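Local coordinates for protein lantibiotic dehydratase (Microbispora corallina, PDB 5EHK) that probably dehydrates serine and threonine residues of the NAI-107 precursor peptide, using glutamyl-tRNA to glutamylate their hydroxyls before glutamate is eliminated, at residues A[81-85]-A[125-129]; A[710-714]-A[746-750]; A[93-98]-A[143-147]. Residues are numbered along the deposited sequence.

Contact 1: A[81-85]-A[125-129]; sequences LLRAA and AALAL
Two right-handed helical segments, 81-85 and 125-129, pack obliquely in the N-terminal part of the chain. Their local axes approach to 10.0 Å and cross at +42°, with N-to-C directions running broadly the same way. The CA atoms nearest each other belong to Leu82 and Ala126, 6.0 Å apart, an approach consistent with the small alanine at 126.

Leu82, in the mt rotamer, supplies the first bump. Its CD2 lies against the backbone of the other helix, 3.8 Å from Ala126 CA and 4.2 Å from Ala125 O, in a low spot left by the two alanines. From the other helix Leu129, in the tp rotamer, answers with a bump of its own: its CD2 fills the hollow bounded by Leu81 O at 3.8 Å, Ala85 CB at 3.7 Å and Leu82 CD2 at 4.3 Å. Leu81, also tp, closes another part of the interface, with CD2 4.5 Å from Ala126 CB.

Helix 100-110 seals the leucine cluster, since Leu82 touches Leu105 and Leu106 and Leu129 also meets Leu106. The result is a buried, apolar helix-helix contact that joins the short helix 79-85 to the long helix 119-138. Methyl groups dominate the chemistry, so the 253 Å² buried here is held by shape and the exclusion of water, without polar pairing between the segments.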
loop_
_atom_site.group_PDB
_atom_site.type_symbol
_atom_site.label_atom_id
_atom_site.label_comp_id
_atom_site.label_asym_id
_atom_site.label_seq_id
_atom_site.Cartn_x
_atom_site.Cartn_y
_atom_site.Cartn_z
ATOM N N LEU A 81 4.822 30.980 -44.608
ATOM C CA LEU A 81 5.439 31.171 -43.296
ATOM C C LEU A 81 6.850 30.585 -43.286
ATOM O O LEU A 81 7.724 31.043 -42.554
ATOM C CB LEU A 81 4.585 30.525 -42.205
ATOM C CG LEU A 81 5.062 30.669 -40.765
ATOM C CD1 LEU A 81 5.173 32.139 -40.402
ATOM C CD2 LEU A 81 4.107 29.950 -39.825
ATOM N N LEU A 82 7.058 29.575 -44.118
ATOM C CA LEU A 82 8.374 29.005 -44.342
ATOM C C LEU A 82 9.261 29.985 -45.083
ATOM O O LEU A 82 10.368 30.318 -44.639
ATOM C CB LEU A 82 8.257 27.715 -45.144
ATOM C CG LEU A 82 7.559 26.591 -44.388
ATOM C CD1 LEU A 82 7.475 25.352 -45.247
ATOM C CD2 LEU A 82 8.327 26.309 -43.091
ATOM N N ARG A 83 8.766 30.420 -46.237
ATOM C CA ARG A 83 9.473 31.366 -47.086
ATOM C C ARG A 83 9.808 32.652 -46.316
ATOM O O ARG A 83 10.924 33.167 -46.410
ATOM C CB ARG A 83 8.604 31.667 -48.317
ATOM C CG ARG A 83 8.531 30.495 -49.303
ATOM C CD ARG A 83 7.848 30.818 -50.643
ATOM N NE ARG A 83 8.514 31.879 -51.403
ATOM C CZ ARG A 83 9.601 31.710 -52.159
ATOM N NH1 ARG A 83 10.186 30.518 -52.245
ATOM N NH2 ARG A 83 10.121 32.740 -52.814
ATOM N N ALA A 84 8.869 33.108 -45.486
ATOM C CA ALA A 84 9.054 34.323 -44.685
ATOM C C ALA A 84 10.282 34.305 -43.764
ATOM O O ALA A 84 11.089 35.233 -43.773
ATOM C CB ALA A 84 7.793 34.611 -43.864
ATOM N N ALA A 85 10.458 33.219 -43.021
ATOM C CA ALA A 85 11.503 33.165 -42.016
ATOM C C ALA A 85 12.866 32.754 -42.577
ATOM O O ALA A 85 13.846 32.658 -41.834
ATOM C CB ALA A 85 11.084 32.274 -40.857
ATOM N N ALA A 125 5.866 21.006 -41.171
ATOM C CA ALA A 125 7.138 21.726 -41.041
ATOM C C ALA A 125 6.999 23.169 -40.572
ATOM O O ALA A 125 7.848 23.671 -39.837
ATOM C CB ALA A 125 7.888 21.693 -42.349
ATOM N N ALA A 126 5.951 23.846 -41.027
ATOM C CA ALA A 126 5.685 25.208 -40.595
ATOM C C ALA A 126 5.449 25.277 -39.075
ATOM O O ALA A 126 6.001 26.143 -38.397
ATOM C CB ALA A 126 4.514 25.772 -41.346
ATOM N N LEU A 127 4.659 24.348 -38.536
ATOM C CA LEU A 127 4.401 24.310 -37.091
ATOM C C LEU A 127 5.682 24.072 -36.285
ATOM O O LEU A 127 5.878 24.653 -35.218
ATOM C CB LEU A 127 3.332 23.270 -36.733
ATOM C CG LEU A 127 1.887 23.581 -37.127
ATOM C CD1 LEU A 127 0.943 22.503 -36.617
ATOM C CD2 LEU A 127 1.465 24.947 -36.599
ATOM N N ALA A 128 6.540 23.200 -36.798
ATOM C CA ALA A 128 7.842 22.973 -36.195
ATOM C C ALA A 128 8.638 24.272 -36.169
ATOM O O ALA A 128 9.224 24.635 -35.148
ATOM C CB ALA A 128 8.601 21.910 -36.970
ATOM N N LEU A 129 8.641 24.987 -37.290
ATOM C CA LEU A 129 9.384 26.236 -37.377
ATOM C C LEU A 129 8.811 27.276 -36.431
ATOM O O LEU A 129 9.553 28.023 -35.789
ATOM C CB LEU A 129 9.324 26.794 -38.788
ATOM C CG LEU A 129 10.091 28.104 -38.872
ATOM C CD1 LEU A 129 11.577 27.840 -39.097
ATOM C CD2 LEU A 129 9.505 29.011 -39.934
#

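Contact 2: A[710-714]-A[746-750]; sequences WDAAL and RVLLR
A nearly orthogonal helix-helix crossing joins helices 707-721 and 743-755, which are linked in the chain by the β-hairpin of strands 726-730 and 735-739. The local axes of 710-714 and 746-750 cross at 87° and pass 11.1 Å apart; the nearest CA pairs are Asp711 with Arg746 at 7.5 Å and Trp710 with Arg750 at 8.2 Å. Aromatic and charged side chains bridge this wide gap.

Trp710 points across it with chi1 at 163° and chi2 at -116°. NE1 donates to the main-chain Arg746 O at 2.8 Å, with an angle of 158° at the hydrogen. Within the accepting helix, Arg750 N lies 3.7 Å from Arg746 O and makes a weak bond of 3.2 Å to Val747 O. The extended Arg750 (chi1 to chi3 all t) lies over the indole: its CD sits 3.8 Å from the five-membered ring centroid, a CH-pi contact only 12° off the normal. Trp710 CB is in turn 3.3 Å from Arg750 NH1, over a guanidinium face. At the ring edge, Trp710 CZ2 meets Leu749 CD2 at 4.1 Å.

Asp711, chi1 m, forms a salt bridge from OD2 to Arg746 NH1 at 2.7 Å. The oxygen lies well out of the guanidinium plane, so the attraction is between charges alone, while Arg746 NE is hydrogen-bonded to Asp742 O.

One turn on, Leu714 has chi1 between wells at -116°; its CD2 meets Leu749 CD2 at 3.9 Å and its CD1 lies 3.5 Å from Arg746 CG.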
loop_
_atom_site.group_PDB
_atom_site.type_symbol
_atom_site.label_atom_id
_atom_site.label_comp_id
_atom_site.label_asym_id
_atom_site.label_seq_id
_atom_site.Cartn_x
_atom_site.Cartn_y
_atom_site.Cartn_z
ATOM N N TRP A 710 -12.987 24.837 -34.086
ATOM C CA TRP A 710 -12.059 24.859 -32.953
ATOM C C TRP A 710 -12.074 26.220 -32.263
ATOM O O TRP A 710 -12.282 26.304 -31.049
ATOM C CB TRP A 710 -10.639 24.463 -33.406
ATOM C CG TRP A 710 -9.480 24.813 -32.459
ATOM C CD1 TRP A 710 -8.452 25.685 -32.710
ATOM C CD2 TRP A 710 -9.243 24.294 -31.140
ATOM N NE1 TRP A 710 -7.591 25.730 -31.638
ATOM C CE2 TRP A 710 -8.058 24.893 -30.660
ATOM C CE3 TRP A 710 -9.915 23.385 -30.320
ATOM C CZ2 TRP A 710 -7.540 24.617 -29.399
ATOM C CZ3 TRP A 710 -9.398 23.112 -29.068
ATOM C CH2 TRP A 710 -8.222 23.726 -28.620
ATOM N N ASP A 711 -11.882 27.277 -33.053
ATOM C CA ASP A 711 -11.843 28.648 -32.550
ATOM C C ASP A 711 -13.039 28.985 -31.654
ATOM O O ASP A 711 -12.906 29.740 -30.691
ATOM C CB ASP A 711 -11.754 29.644 -33.715
ATOM C CG ASP A 711 -10.339 29.775 -34.277
ATOM O OD1 ASP A 711 -9.530 28.852 -34.075
ATOM O OD2 ASP A 711 -10.032 30.795 -34.931
ATOM N N ALA A 712 -14.206 28.426 -31.968
ATOM C CA ALA A 712 -15.402 28.658 -31.156
ATOM C C ALA A 712 -15.266 28.040 -29.763
ATOM O O ALA A 712 -15.528 28.703 -28.755
ATOM C CB ALA A 712 -16.650 28.127 -31.861
ATOM N N ALA A 713 -14.868 26.770 -29.722
ATOM C CA ALA A 713 -14.649 26.071 -28.463
ATOM C C ALA A 713 -13.605 26.803 -27.623
ATOM O O ALA A 713 -13.701 26.843 -26.395
ATOM C CB ALA A 713 -14.243 24.629 -28.707
ATOM N N LEU A 714 -12.594 27.348 -28.290
ATOM C CA LEU A 714 -11.570 28.144 -27.622
ATOM C C LEU A 714 -12.151 29.373 -26.943
ATOM O O LEU A 714 -11.937 29.600 -25.753
ATOM C CB LEU A 714 -10.540 28.636 -28.622
ATOM C CG LEU A 714 -9.122 28.120 -28.447
ATOM C CD1 LEU A 714 -8.244 28.826 -29.461
ATOM C CD2 LEU A 714 -8.636 28.324 -27.026
ATOM N N ARG A 746 -3.134 29.947 -32.348
ATOM C CA ARG A 746 -4.362 29.216 -32.030
ATOM C C ARG A 746 -4.391 27.790 -32.600
ATOM O O ARG A 746 -5.083 26.922 -32.069
ATOM C CB ARG A 746 -5.599 29.996 -32.483
ATOM C CG ARG A 746 -6.165 30.924 -31.422
ATOM C CD ARG A 746 -7.396 31.630 -31.937
ATOM N NE ARG A 746 -7.080 32.413 -33.125
ATOM C CZ ARG A 746 -7.983 33.059 -33.856
ATOM N NH1 ARG A 746 -9.268 33.003 -33.521
ATOM N NH2 ARG A 746 -7.602 33.755 -34.923
ATOM N N VAL A 747 -3.655 27.552 -33.683
ATOM C CA VAL A 747 -3.591 26.209 -34.248
ATOM C C VAL A 747 -2.436 25.462 -33.626
ATOM O O VAL A 747 -2.447 24.249 -33.545
ATOM C CB VAL A 747 -3.444 26.199 -35.789
ATOM C CG1 VAL A 747 -4.325 27.272 -36.429
ATOM C CG2 VAL A 747 -1.986 26.365 -36.203
ATOM N N LEU A 748 -1.434 26.204 -33.181
ATOM C CA LEU A 748 -0.297 25.608 -32.512
ATOM C C LEU A 748 -0.739 24.999 -31.187
ATOM O O LEU A 748 -0.243 23.941 -30.781
ATOM C CB LEU A 748 0.803 26.646 -32.302
ATOM C CG LEU A 748 2.128 26.062 -31.808
ATOM C CD1 LEU A 748 2.793 25.217 -32.880
ATOM C CD2 LEU A 748 3.044 27.183 -31.366
ATOM N N LEU A 749 -1.673 25.677 -30.523
ATOM C CA LEU A 749 -2.223 25.204 -29.262
ATOM C C LEU A 749 -3.033 23.941 -29.490
ATOM O O LEU A 749 -3.100 23.078 -28.619
ATOM C CB LEU A 749 -3.096 26.270 -28.594
ATOM C CG LEU A 749 -3.861 25.837 -27.334
ATOM C CD1 LEU A 749 -2.933 25.742 -26.158
ATOM C CD2 LEU A 749 -5.030 26.758 -27.009
ATOM N N ARG A 750 -3.645 23.823 -30.661
ATOM C CA ARG A 750 -4.457 22.647 -30.935
ATOM C C ARG A 750 -3.562 21.437 -31.144
ATOM O O ARG A 750 -3.809 20.370 -30.588
ATOM C CB ARG A 750 -5.360 22.867 -32.147
ATOM C CG ARG A 750 -6.334 21.723 -32.436
ATOM C CD ARG A 750 -7.199 22.097 -33.630
ATOM N NE ARG A 750 -8.168 21.072 -34.008
ATOM C CZ ARG A 750 -9.095 21.255 -34.941
ATOM N NH1 ARG A 750 -9.159 22.413 -35.586
ATOM N NH2 ARG A 750 -9.950 20.288 -35.239
#

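Contact 3: A[93-98]-A[143-147]; sequences EAVELA and FGLFA
Helix 93-98 lies against the irregular segment 143-147, with Ala94 CA and Leu145 CA 5.0 Å apart. At this close backbone approach both CA-to-CB bonds point toward the other segment, and Ala94 CB meets Leu145 CB at 3.8 Å. Leu145, with chi1 m and chi2 between wells at 148°, carries its CD1 to 3.7 Å from Leu97 CD2 and 3.8 Å from Glu93 CG. Leu97 is tp.

Phe146 (chi1 m, chi2 -90°) turns a ring face to Ala94: Ala94 CB stands 3.9 Å from the ring centroid, 19° off the normal, in a CH-pi contact. Ala98 CB meets the edge of the same ring at CE2, 3.8 Å away. Phe143, chi1 t, brings its CE2 to 4.3 Å from Ala98 CB.

A water bridges the backbones, accepting from Leu145 N at 2.7 Å and donating to Ala94 O at 3.1 Å. Glu93, extended (tt), carries its carboxylate to Tyr337 OH. The contact thus packs a short helix on the loop leading from helix 119-138 into strand 147-155, with Phe146 also meeting Tyr132 and helix 346-359 flanking Glu93.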
loop_
_atom_site.group_PDB
_atom_site.type_symbol
_atom_site.label_atom_id
_atom_site.label_comp_id
_atom_site.label_asym_id
_atom_site.label_seq_id
_atom_site.Cartn_x
_atom_site.Cartn_y
_atom_site.Cartn_z
ATOM N N GLU A 93 20.323 29.754 -38.488
ATOM C CA GLU A 93 21.495 29.103 -37.896
ATOM C C GLU A 93 21.076 28.210 -36.730
ATOM O O GLU A 93 21.598 27.106 -36.544
ATOM C CB GLU A 93 22.514 30.140 -37.417
ATOM C CG GLU A 93 23.858 29.537 -37.032
ATOM C CD GLU A 93 24.885 30.572 -36.586
ATOM O OE1 GLU A 93 24.788 31.739 -37.002
ATOM O OE2 GLU A 93 25.799 30.220 -35.813
ATOM N N ALA A 94 20.143 28.711 -35.934
ATOM C CA ALA A 94 19.606 27.950 -34.821
ATOM C C ALA A 94 18.908 26.685 -35.317
ATOM O O ALA A 94 19.082 25.617 -34.738
ATOM C CB ALA A 94 18.644 28.810 -33.988
ATOM N N VAL A 95 18.132 26.804 -36.388
ATOM C CA VAL A 95 17.383 25.662 -36.901
ATOM C C VAL A 95 18.311 24.648 -37.586
ATOM O O VAL A 95 18.053 23.450 -37.562
ATOM C CB VAL A 95 16.175 26.087 -37.791
ATOM C CG1 VAL A 95 15.493 24.873 -38.404
ATOM C CG2 VAL A 95 15.165 26.859 -36.973
ATOM N N GLU A 96 19.401 25.126 -38.173
ATOM C CA GLU A 96 20.426 24.238 -38.743
ATOM C C GLU A 96 21.095 23.380 -37.659
ATOM O O GLU A 96 21.630 22.300 -37.929
ATOM C CB GLU A 96 21.502 25.056 -39.477
ATOM C CG GLU A 96 21.558 24.806 -40.982
ATOM C CD GLU A 96 21.650 26.092 -41.796
ATOM O OE1 GLU A 96 22.353 27.040 -41.371
ATOM O OE2 GLU A 96 21.007 26.148 -42.865
ATOM N N LEU A 97 21.039 23.874 -36.430
ATOM C CA LEU A 97 21.676 23.221 -35.313
ATOM C C LEU A 97 20.715 22.292 -34.569
ATOM O O LEU A 97 21.078 21.166 -34.246
ATOM C CB LEU A 97 22.203 24.289 -34.371
ATOM C CG LEU A 97 23.056 23.825 -33.210
ATOM C CD1 LEU A 97 24.251 23.066 -33.739
ATOM C CD2 LEU A 97 23.494 25.033 -32.431
ATOM N N ALA A 98 19.487 22.745 -34.329
ATOM C CA ALA A 98 18.518 21.971 -33.544
ATOM C C ALA A 98 17.833 20.884 -34.358
ATOM O O ALA A 98 17.482 19.826 -33.836
ATOM C CB ALA A 98 17.470 22.887 -32.888
ATOM N N PHE A 143 19.038 26.725 -24.435
ATOM C CA PHE A 143 19.057 25.638 -25.393
ATOM C C PHE A 143 20.274 25.810 -26.329
ATOM O O PHE A 143 21.409 25.852 -25.856
ATOM C CB PHE A 143 17.716 25.514 -26.136
ATOM C CG PHE A 143 17.581 24.240 -26.919
ATOM C CD1 PHE A 143 18.436 23.157 -26.670
ATOM C CD2 PHE A 143 16.637 24.121 -27.921
ATOM C CE1 PHE A 143 18.344 21.981 -27.395
ATOM C CE2 PHE A 143 16.531 22.935 -28.656
ATOM C CZ PHE A 143 17.388 21.870 -28.390
ATOM N N GLY A 144 20.064 25.882 -27.637
ATOM C CA GLY A 144 21.200 25.943 -28.544
ATOM C C GLY A 144 21.580 27.374 -28.862
ATOM O O GLY A 144 22.310 28.017 -28.109
ATOM N N LEU A 145 21.060 27.887 -29.973
ATOM C CA LEU A 145 21.182 29.307 -30.287
ATOM C C LEU A 145 19.881 30.057 -30.013
ATOM O O LEU A 145 19.719 31.205 -30.432
ATOM C CB LEU A 145 21.592 29.515 -31.739
ATOM C CG LEU A 145 23.033 29.128 -32.030
ATOM C CD1 LEU A 145 23.155 28.614 -33.452
ATOM C CD2 LEU A 145 23.921 30.341 -31.782
ATOM N N PHE A 146 18.963 29.411 -29.301
ATOM C CA PHE A 146 17.691 30.032 -28.989
ATOM C C PHE A 146 17.783 30.843 -27.711
ATOM O O PHE A 146 17.141 31.878 -27.580
ATOM C CB PHE A 146 16.613 28.962 -28.852
ATOM C CG PHE A 146 16.334 28.235 -30.128
ATOM C CD1 PHE A 146 15.362 28.695 -31.002
ATOM C CD2 PHE A 146 17.048 27.100 -30.460
ATOM C CE1 PHE A 146 15.104 28.035 -32.183
ATOM C CE2 PHE A 146 16.797 26.434 -31.640
ATOM C CZ PHE A 146 15.828 26.908 -32.509
ATOM N N ALA A 147 18.588 30.379 -26.764
ATOM C CA ALA A 147 18.654 31.043 -25.470
ATOM C C ALA A 147 19.947 30.723 -24.746
ATOM O O ALA A 147 20.637 29.762 -25.091
ATOM C CB ALA A 147 17.465 30.650 -24.620
HETATM O O HOH W 1 19.950 26.282 -31.797
#

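How the contacts relate
Helix 119-138 ties the three contacts together: it carries segment 125-129, its Leu127 meets helix 743-755 of contact 2, and the loop of contact 3 follows it. Contacts 1 and 2 have centres about 19 Å apart and touch through Leu127, whose CD2 lies 3.8 Å from Val747 CG2 and whose O lies 3.9 Å from Leu748 CD1. Contacts 1 and 3, centres about 15 Å apart, meet where Leu129 CD1 comes within 4.3 Å of Val95 CG2, and their segments alternate along the chain. Contacts 2 and 3 stay separate, with nearest atoms about 12 Å apart. All lie on one side of the chain, 35 to 44 Å from its centre.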